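Side-chain contacts in ferredoxin CarAc (Pseudomonas resinovorans, PDB 7BUH), which carries electrons from the reductase CarAd to the terminal oxygenase CarAa of carbazole 1,9a-dioxygenase through its Rieske [2Fe-2S] cluster: residues L6-A11 with L30-V35; R20-V25 with V100-E105; T45-I50 with G70-C75. All blocks are in the same frame, centred on the assembly; numbering follows the deposited sequence.

Overall arrangement
Contacts 1 and 2 belong to one six-stranded antiparallel sheet and each joins strands that are not neighbours in it: 6-11 meets 30-35, and 20-25 meets 100-105. Their centres lie about 7 Å apart, and in the sheet 6-11 pairs with 100-105, and 20-25 with 30-35. Each combines a valine pair on the inner side of the sheet with an arginine reaching a backbone carbonyl at one end of the contact; contact 2 is the more deeply buried. Contact 3 differs in place and chemistry: its centre is about 17 Å from both, across the centre of the chain, where metal ligands and an aromatic edge replace the valines. Val-74, packed on Tyr-33 and Val-35, connects it to contact 1.

Contact 1 of 3, residues L6-A11 with L30-V35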
loop_
_atom_site.group_PDB
_atom_site.type_symbol
_atom_site.label_atom_id
_atom_site.label_comp_id
_atom_site.label_asym_id
_atom_site.label_seq_id
_atom_site.Cartn_x
_atom_site.Cartn_y
_atom_site.Cartn_z
ATOM N N LEU A 6 -3.768 7.944 -8.811
ATOM C CA LEU A 6 -3.081 8.964 -8.004
ATOM C C LEU A 6 -1.602 8.991 -8.379
ATOM O O LEU A 6 -0.943 7.942 -8.282
ATOM C CB LEU A 6 -3.253 8.626 -6.525
ATOM C CG LEU A 6 -4.680 8.473 -6.036
ATOM C CD1 LEU A 6 -4.665 8.264 -4.546
ATOM C CD2 LEU A 6 -5.557 9.679 -6.414
ATOM N N LYS A 7 -1.097 10.137 -8.803
ATOM C CA LYS A 7 0.310 10.258 -9.206
ATOM C C LYS A 7 1.137 10.273 -7.924
ATOM O O LYS A 7 0.853 11.081 -6.999
ATOM C CB LYS A 7 0.552 11.463 -10.107
ATOM C CG LYS A 7 2.024 11.696 -10.439
ATOM C CD LYS A 7 2.237 12.892 -11.351
ATOM C CE LYS A 7 1.672 12.649 -12.729
ATOM N NZ LYS A 7 1.775 13.838 -13.617
ATOM N N VAL A 8 2.134 9.398 -7.855
ATOM C CA VAL A 8 3.000 9.258 -6.653
ATOM C C VAL A 8 4.305 10.000 -6.889
ATOM O O VAL A 8 4.614 10.965 -6.129
ATOM C CB VAL A 8 3.202 7.769 -6.339
ATOM C CG1 VAL A 8 4.027 7.536 -5.089
ATOM C CG2 VAL A 8 1.851 7.112 -6.218
ATOM N N CYS A 9 5.097 9.561 -7.856
ATOM C CA CYS A 9 6.455 10.102 -8.088
ATOM C C CYS A 9 7.009 9.472 -9.351
ATOM O O CYS A 9 6.386 8.570 -9.852
ATOM C CB CYS A 9 7.400 9.767 -6.943
ATOM S SG CYS A 9 7.491 7.993 -6.573
ATOM N N ALA A 10 8.163 9.925 -9.807
ATOM C CA ALA A 10 8.928 9.236 -10.854
ATOM C C ALA A 10 9.354 7.861 -10.341
ATOM O O ALA A 10 9.793 7.772 -9.180
ATOM C CB ALA A 10 10.128 10.065 -11.236
ATOM N N ALA A 11 9.276 6.840 -11.184
ATOM C CA ALA A 11 9.770 5.478 -10.864
ATOM C C ALA A 11 11.220 5.553 -10.409
ATOM O O ALA A 11 11.563 4.890 -9.410
ATOM C CB ALA A 11 9.590 4.534 -12.037
ATOM N N LEU A 30 -2.482 5.214 1.600
ATOM C CA LEU A 30 -1.902 4.027 0.920
ATOM C C LEU A 30 -0.379 4.024 1.111
ATOM O O LEU A 30 0.235 5.080 1.338
ATOM C CB LEU A 30 -2.272 4.053 -0.564
ATOM C CG LEU A 30 -3.760 4.263 -0.855
ATOM C CD1 LEU A 30 -4.018 4.373 -2.347
ATOM C CD2 LEU A 30 -4.597 3.162 -0.234
ATOM N N ALA A 31 0.198 2.841 1.014
ATOM C CA ALA A 31 1.662 2.640 0.941
ATOM C C ALA A 31 1.957 2.072 -0.442
ATOM O O ALA A 31 1.261 1.143 -0.866
ATOM C CB ALA A 31 2.110 1.731 2.044
ATOM N N VAL A 32 2.925 2.645 -1.133
ATOM C CA VAL A 32 3.414 2.129 -2.434
ATOM C C VAL A 32 4.825 1.580 -2.226
ATOM O O VAL A 32 5.686 2.302 -1.662
ATOM C CB VAL A 32 3.392 3.231 -3.500
ATOM C CG1 VAL A 32 3.946 2.739 -4.806
ATOM C CG2 VAL A 32 1.980 3.744 -3.673
ATOM N N TYR A 33 5.058 0.343 -2.640
ATOM C CA TYR A 33 6.322 -0.384 -2.371
ATOM C C TYR A 33 7.013 -0.656 -3.696
ATOM O O TYR A 33 6.311 -1.032 -4.632
ATOM C CB TYR A 33 6.049 -1.732 -1.702
ATOM C CG TYR A 33 5.073 -1.706 -0.565
ATOM C CD1 TYR A 33 3.714 -1.862 -0.761
ATOM C CD2 TYR A 33 5.518 -1.578 0.732
ATOM C CE1 TYR A 33 2.810 -1.872 0.286
ATOM C CE2 TYR A 33 4.628 -1.589 1.792
ATOM C CZ TYR A 33 3.272 -1.726 1.577
ATOM O OH TYR A 33 2.435 -1.771 2.658
ATOM N N ARG A 34 8.326 -0.408 -3.771
ATOM C CA ARG A 34 9.149 -0.863 -4.905
ATOM C C ARG A 34 9.896 -2.101 -4.410
ATOM O O ARG A 34 10.736 -1.969 -3.494
ATOM C CB ARG A 34 10.122 0.200 -5.407
ATOM C CG ARG A 34 10.877 -0.300 -6.630
ATOM C CD ARG A 34 11.854 0.695 -7.225
ATOM N NE ARG A 34 12.521 0.113 -8.372
ATOM C CZ ARG A 34 12.934 0.779 -9.455
ATOM N NH1 ARG A 34 12.674 2.067 -9.599
ATOM N NH2 ARG A 34 13.520 0.117 -10.446
ATOM N N VAL A 35 9.541 -3.256 -4.950
ATOM C CA VAL A 35 10.204 -4.539 -4.632
ATOM C C VAL A 35 11.011 -4.891 -5.872
ATOM O O VAL A 35 10.379 -5.230 -6.897
ATOM C CB VAL A 35 9.183 -5.611 -4.223
ATOM C CG1 VAL A 35 9.852 -6.939 -3.948
ATOM C CG2 VAL A 35 8.385 -5.117 -3.012
#
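Val-8 and Val-32 meet methyl to methyl, CG2 against CG2 at 4.2 Å, on the inner side of the six-stranded antiparallel sheet of this Rieske protein; Val-32 is buried and Val-8 partly exposed. Strands 5-10 and 27-35 are not neighbours in that sheet, and no clear hydrogen bond crosses between 6-11 and 30-35; with the CA atoms of Val-8 and Val-32 8.3 Å apart, the gap at the valines is spanned by side chains. The packed side of the contact is therefore aliphatic, and Val-8 touches Val-102 as well. Next to the valines Leu-6 CD1 and Leu-30 CD1 stand 4.5 Å apart, a looser approach. The backbone of Val-8 and that of Cys-9 both bond to Val-100, which, with the helical psi of Val-8 (-64°), is consistent with a classic beta bulge.

Towards Ala-11 the contact opens out and turns polar. Arg-34 crosses this part with a fully extended chain: CG lies opposite the backbone N (chi1 -176°), which carries the guanidinium out to where strand 5-10 has given way to a turn. The group is held mainly by its own hairpin, NE bonding to Gly-36 O and NH2 forming a salt bridge with Asp-37, while NH1 makes a weak hydrogen bond to Met-14 O. At the guanidinium edge and in its plane, Ala-11 O sits 3.0 Å from Arg-34 NH1.

Contact 2 of 3, residues R20-V25 with V100-E105; sequences RRVNRV and VYVAGE
The guanidinium of Arg-24 is gripped through NE, which makes a hydrogen bond to Ala-28 O, and a carbonyl from another part of the chain approaches the same group: Gly-104 O lies 3.1 Å from Arg-24 NH1, at the edge of the guanidinium and near its plane. NH2 is hydrogen-bonded too, which together with NE limits the rotation of the flat group. Two torsions bring it there. CG lies opposite the carbonyl carbon (chi1 -59°), and a bend at chi3 (-72°) turns the end of the chain towards the turn that follows strand 99-103. On the way the aliphatic part is packed by leucines: CD1 of Leu-6 rests against CG of the arginine, and Leu-30 also touches the side chain.

Two residues back, the contact becomes purely apolar. Val-22 presents its CG2 to Val-102 CG1 at 4.2 Å, and its other methyl, CG1, stands 4.3 Å from that same Val-102 CG1, which thus faces the fork of the valine. In the antiparallel Rieske fold, strand 18-24 lies at one edge of the six-stranded sheet and strand 99-103 next to the other edge, so their inward side chains meet across the interior and not as paired strands. Val-8 and Val-32 complete the cluster, each bringing its CG2 methyl against CG2 of Val-22. Phe-91 of strand 90-96 touches Val-102 as a further apolar neighbour.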
loop_
_atom_site.group_PDB
_atom_site.type_symbol
_atom_site.label_atom_id
_atom_site.label_comp_id
_atom_site.label_asym_id
_atom_site.label_seq_id
_atom_site.Cartn_x
_atom_site.Cartn_y
_atom_site.Cartn_z
ATOM N N ARG A 20 6.685 4.536 -0.187
ATOM C CA ARG A 20 6.158 5.923 -0.184
ATOM C C ARG A 20 4.733 5.874 0.333
ATOM O O ARG A 20 3.935 5.053 -0.168
ATOM C CB ARG A 20 6.105 6.541 -1.582
ATOM C CG ARG A 20 7.436 7.039 -2.121
ATOM C CD ARG A 20 7.650 8.522 -1.842
ATOM N NE ARG A 20 8.509 9.163 -2.841
ATOM C CZ ARG A 20 9.790 8.866 -3.030
ATOM N NH1 ARG A 20 10.494 9.514 -3.933
ATOM N NH2 ARG A 20 10.382 7.937 -2.310
ATOM N N ARG A 21 4.404 6.768 1.247
ATOM C CA ARG A 21 3.011 6.951 1.699
ATOM C C ARG A 21 2.308 7.908 0.745
ATOM O O ARG A 21 2.909 8.886 0.305
ATOM C CB ARG A 21 2.983 7.441 3.137
ATOM C CG ARG A 21 1.600 7.682 3.696
ATOM C CD ARG A 21 1.720 8.001 5.159
ATOM N NE ARG A 21 0.431 8.389 5.654
ATOM C CZ ARG A 21 0.213 8.810 6.870
ATOM N NH1 ARG A 21 1.224 8.912 7.714
ATOM N NH2 ARG A 21 -1.006 9.161 7.218
ATOM N N VAL A 22 1.082 7.570 0.404
ATOM C CA VAL A 22 0.173 8.362 -0.454
ATOM C C VAL A 22 -1.047 8.763 0.375
ATOM O O VAL A 22 -1.848 7.887 0.794
ATOM C CB VAL A 22 -0.231 7.592 -1.717
ATOM C CG1 VAL A 22 -1.204 8.412 -2.524
ATOM C CG2 VAL A 22 0.985 7.179 -2.533
ATOM N N ASN A 23 -1.203 10.069 0.620
ATOM C CA ASN A 23 -2.370 10.550 1.400
ATOM C C ASN A 23 -3.528 10.847 0.441
ATOM O O ASN A 23 -3.269 11.314 -0.695
ATOM C CB ASN A 23 -1.978 11.736 2.267
ATOM C CG ASN A 23 -0.859 11.391 3.216
ATOM O OD1 ASN A 23 -1.075 10.700 4.216
ATOM N ND2 ASN A 23 0.339 11.810 2.866
ATOM N N ARG A 24 -4.744 10.535 0.868
ATOM C CA ARG A 24 -5.989 10.761 0.091
ATOM C C ARG A 24 -6.936 11.622 0.931
ATOM O O ARG A 24 -7.417 11.156 1.987
ATOM C CB ARG A 24 -6.650 9.435 -0.261
ATOM C CG ARG A 24 -5.758 8.508 -1.078
ATOM C CD ARG A 24 -6.542 7.330 -1.565
ATOM N NE ARG A 24 -6.845 6.441 -0.466
ATOM C CZ ARG A 24 -7.781 5.495 -0.471
ATOM N NH1 ARG A 24 -8.561 5.322 -1.520
ATOM N NH2 ARG A 24 -7.955 4.729 0.591
ATOM N N VAL A 25 -7.185 12.838 0.466
ATOM C CA VAL A 25 -8.125 13.791 1.123
ATOM C C VAL A 25 -9.383 13.002 1.496
ATOM O O VAL A 25 -9.990 12.429 0.586
ATOM C CB VAL A 25 -8.412 15.001 0.208
ATOM C CG1 VAL A 25 -7.272 16.015 0.271
ATOM C CG2 VAL A 25 -8.682 14.585 -1.238
ATOM N N VAL A 100 4.946 6.736 -11.366
ATOM C CA VAL A 100 4.189 5.710 -10.592
ATOM C C VAL A 100 2.808 6.281 -10.245
ATOM O O VAL A 100 2.732 7.409 -9.687
ATOM C CB VAL A 100 4.955 5.334 -9.313
ATOM C CG1 VAL A 100 4.140 4.336 -8.510
ATOM C CG2 VAL A 100 6.341 4.799 -9.673
ATOM N N TYR A 101 1.774 5.543 -10.587
ATOM C CA TYR A 101 0.380 5.853 -10.215
ATOM C C TYR A 101 -0.205 4.695 -9.438
ATOM O O TYR A 101 -0.066 3.525 -9.850
ATOM C CB TYR A 101 -0.478 6.090 -11.456
ATOM C CG TYR A 101 -0.104 7.324 -12.223
ATOM C CD1 TYR A 101 1.008 7.319 -13.051
ATOM C CD2 TYR A 101 -0.889 8.462 -12.198
ATOM C CE1 TYR A 101 1.377 8.440 -13.777
ATOM C CE2 TYR A 101 -0.537 9.600 -12.923
ATOM C CZ TYR A 101 0.597 9.580 -13.735
ATOM O OH TYR A 101 0.978 10.654 -14.503
ATOM N N VAL A 102 -0.931 5.031 -8.380
ATOM C CA VAL A 102 -1.705 4.016 -7.631
ATOM C C VAL A 102 -3.198 4.253 -7.852
ATOM O O VAL A 102 -3.641 5.388 -7.817
ATOM C CB VAL A 102 -1.269 3.958 -6.150
ATOM C CG1 VAL A 102 -1.469 5.255 -5.384
ATOM C CG2 VAL A 102 -1.984 2.826 -5.450
ATOM N N ALA A 103 -3.941 3.185 -8.086
ATOM C CA ALA A 103 -5.399 3.246 -8.249
ATOM C C ALA A 103 -5.986 3.838 -6.966
ATOM O O ALA A 103 -5.414 3.611 -5.837
ATOM C CB ALA A 103 -5.957 1.902 -8.576
ATOM N N GLY A 104 -6.986 4.693 -7.142
ATOM C CA GLY A 104 -7.670 5.383 -6.044
ATOM C C GLY A 104 -8.716 4.460 -5.482
ATOM O O GLY A 104 -9.289 4.858 -4.454
ATOM N N GLU A 105 -8.922 3.311 -6.164
ATOM C CA GLU A 105 -9.906 2.236 -5.830
ATOM C C GLU A 105 -11.013 2.842 -4.948
ATOM O O GLU A 105 -11.468 2.139 -3.999
ATOM C CB GLU A 105 -9.174 0.996 -5.271
ATOM C CG GLU A 105 -9.937 0.156 -4.236
ATOM C CD GLU A 105 -9.318 -1.173 -3.820
ATOM O OE1 GLU A 105 -9.293 -1.474 -2.607
ATOM O OE2 GLU A 105 -8.894 -1.931 -4.708
#

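Contact 3 of 3, residues T45-I50 with G70-C75; sequences TCTHGI and GAFNVC. With FES (Fe2/s2 (inorganic) cluster), chain B.
With SG of Cys-46 turned opposite its own backbone N (chi1 -173°) and the ring of Phe-72 opposite its carbonyl carbon (chi1 -61°), sulfur and ring edge meet at 3.8 Å, SG to CE2. This happens beside the Rieske [2Fe-2S] cluster, whose ligands follow the family's Cys-X-His and Cys-X-X-His pattern. Cys-46 SG binds the iron FE2 at 2.3 Å and shares it with Cys-65; His-48 ND1 binds the iron FE1 at 2.1 Å alongside His-68.

The sulfur is 5.1 Å from the ring centroid of Phe-72 and 89° off the ring normal, so the sulfur-aromatic contact is made at the edge and not over a face. Further round the same edge, Thr-47 OG1 comes to 3.5 Å from Phe-72 CZ, its hydrogen bond going to Val-86 O. Through these two atoms the ring joins strand 71-73 to the ligand loop; Cys-84 and Leu-88 pack on it from another loop. A weak hydrogen bond from the backbone N of His-48 also reaches Cys-46 SG. Both bridging sulfides have a glycine amide nearby: Gly-70 N is 3.4 Å from S2, and Gly-49 N is 3.0 Å from S1.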
loop_
_atom_site.group_PDB
_atom_site.type_symbol
_atom_site.label_atom_id
_atom_site.label_comp_id
_atom_site.label_asym_id
_atom_site.label_seq_id
_atom_site.Cartn_x
_atom_site.Cartn_y
_atom_site.Cartn_z
ATOM N N THR A 45 -2.176 1.675 6.669
ATOM C CA THR A 45 -2.454 1.494 8.115
ATOM C C THR A 45 -2.432 0.005 8.431
ATOM O O THR A 45 -3.218 -0.715 7.875
ATOM C CB THR A 45 -3.759 2.173 8.520
ATOM O OG1 THR A 45 -3.701 3.535 8.062
ATOM C CG2 THR A 45 -3.964 2.107 10.017
ATOM N N CYS A 46 -1.531 -0.414 9.313
ATOM C CA CYS A 46 -1.487 -1.791 9.830
ATOM C C CYS A 46 -2.854 -2.122 10.438
ATOM O O CYS A 46 -3.354 -1.340 11.295
ATOM C CB CYS A 46 -0.393 -1.951 10.873
ATOM S SG CYS A 46 -0.208 -3.678 11.348
ATOM N N THR A 47 -3.424 -3.253 10.040
ATOM C CA THR A 47 -4.773 -3.658 10.513
ATOM C C THR A 47 -4.748 -4.020 11.993
ATOM O O THR A 47 -5.819 -3.996 12.616
ATOM C CB THR A 47 -5.351 -4.788 9.670
ATOM O OG1 THR A 47 -4.441 -5.882 9.751
ATOM C CG2 THR A 47 -5.618 -4.324 8.262
ATOM N N HIS A 48 -3.581 -4.352 12.532
ATOM C CA HIS A 48 -3.426 -4.817 13.925
ATOM C C HIS A 48 -3.538 -3.642 14.906
ATOM O O HIS A 48 -4.458 -3.636 15.719
ATOM C CB HIS A 48 -2.122 -5.596 14.083
ATOM C CG HIS A 48 -1.909 -6.021 15.485
ATOM N ND1 HIS A 48 -0.918 -5.445 16.251
ATOM C CD2 HIS A 48 -2.561 -6.915 16.267
ATOM C CE1 HIS A 48 -0.927 -6.019 17.453
ATOM N NE2 HIS A 48 -1.959 -6.891 17.495
ATOM N N GLY A 49 -2.591 -2.717 14.912
ATOM C CA GLY A 49 -2.532 -1.651 15.931
ATOM C C GLY A 49 -2.232 -0.268 15.365
ATOM O O GLY A 49 -1.631 0.553 16.121
ATOM N N ILE A 50 -2.599 -0.007 14.100
ATOM C CA ILE A 50 -2.811 1.364 13.554
ATOM C C ILE A 50 -1.485 2.054 13.198
ATOM O O ILE A 50 -1.491 3.283 12.970
ATOM C CB ILE A 50 -3.605 2.198 14.580
ATOM C CG1 ILE A 50 -4.936 1.535 14.942
ATOM C CG2 ILE A 50 -3.805 3.610 14.100
ATOM C CD1 ILE A 50 -5.840 1.267 13.762
ATOM N N GLY A 70 4.527 -7.348 13.284
ATOM C CA GLY A 70 3.650 -8.072 12.348
ATOM C C GLY A 70 4.119 -7.813 10.926
ATOM O O GLY A 70 5.029 -6.977 10.727
ATOM N N ALA A 71 3.578 -8.509 9.952
ATOM C CA ALA A 71 4.025 -8.330 8.560
ATOM C C ALA A 71 2.939 -8.784 7.593
ATOM O O ALA A 71 2.031 -9.537 8.015
ATOM C CB ALA A 71 5.326 -9.057 8.321
ATOM N N PHE A 72 3.021 -8.279 6.364
ATOM C CA PHE A 72 2.072 -8.575 5.273
ATOM C C PHE A 72 2.853 -8.820 4.004
ATOM O O PHE A 72 3.881 -8.146 3.804
ATOM C CB PHE A 72 1.122 -7.410 5.013
ATOM C CG PHE A 72 0.273 -7.058 6.199
ATOM C CD1 PHE A 72 -0.968 -7.663 6.389
ATOM C CD2 PHE A 72 0.709 -6.119 7.121
ATOM C CE1 PHE A 72 -1.756 -7.301 7.471
ATOM C CE2 PHE A 72 -0.068 -5.783 8.208
ATOM C CZ PHE A 72 -1.301 -6.377 8.381
ATOM N N ASN A 73 2.350 -9.706 3.147
ATOM C CA ASN A 73 2.850 -9.815 1.754
ATOM C C ASN A 73 2.319 -8.586 1.003
ATOM O O ASN A 73 1.103 -8.402 1.026
ATOM C CB ASN A 73 2.400 -11.115 1.106
ATOM C CG ASN A 73 3.026 -11.279 -0.264
ATOM O OD1 ASN A 73 2.648 -10.600 -1.206
ATOM N ND2 ASN A 73 3.951 -12.210 -0.392
ATOM N N VAL A 74 3.170 -7.756 0.390
ATOM C CA VAL A 74 2.717 -6.497 -0.279
ATOM C C VAL A 74 1.941 -6.769 -1.580
ATOM O O VAL A 74 1.159 -5.887 -2.026
ATOM C CB VAL A 74 3.883 -5.514 -0.500
ATOM C CG1 VAL A 74 4.550 -5.113 0.817
ATOM C CG2 VAL A 74 4.906 -6.044 -1.471
ATOM N N CYS A 75 2.150 -7.937 -2.188
ATOM C CA CYS A 75 1.502 -8.375 -3.453
ATOM C C CYS A 75 0.060 -8.814 -3.182
ATOM O O CYS A 75 -0.841 -8.524 -4.004
ATOM C CB CYS A 75 2.280 -9.551 -4.034
ATOM S SG CYS A 75 4.025 -9.205 -4.358
HETATM FE FE1 FES B . 0.697 -4.230 15.543
HETATM FE FE2 FES B . 1.300 -3.452 13.060
HETATM S S1 FES B . 0.399 -2.186 14.643
HETATM S S2 FES B . 1.813 -5.387 14.040
#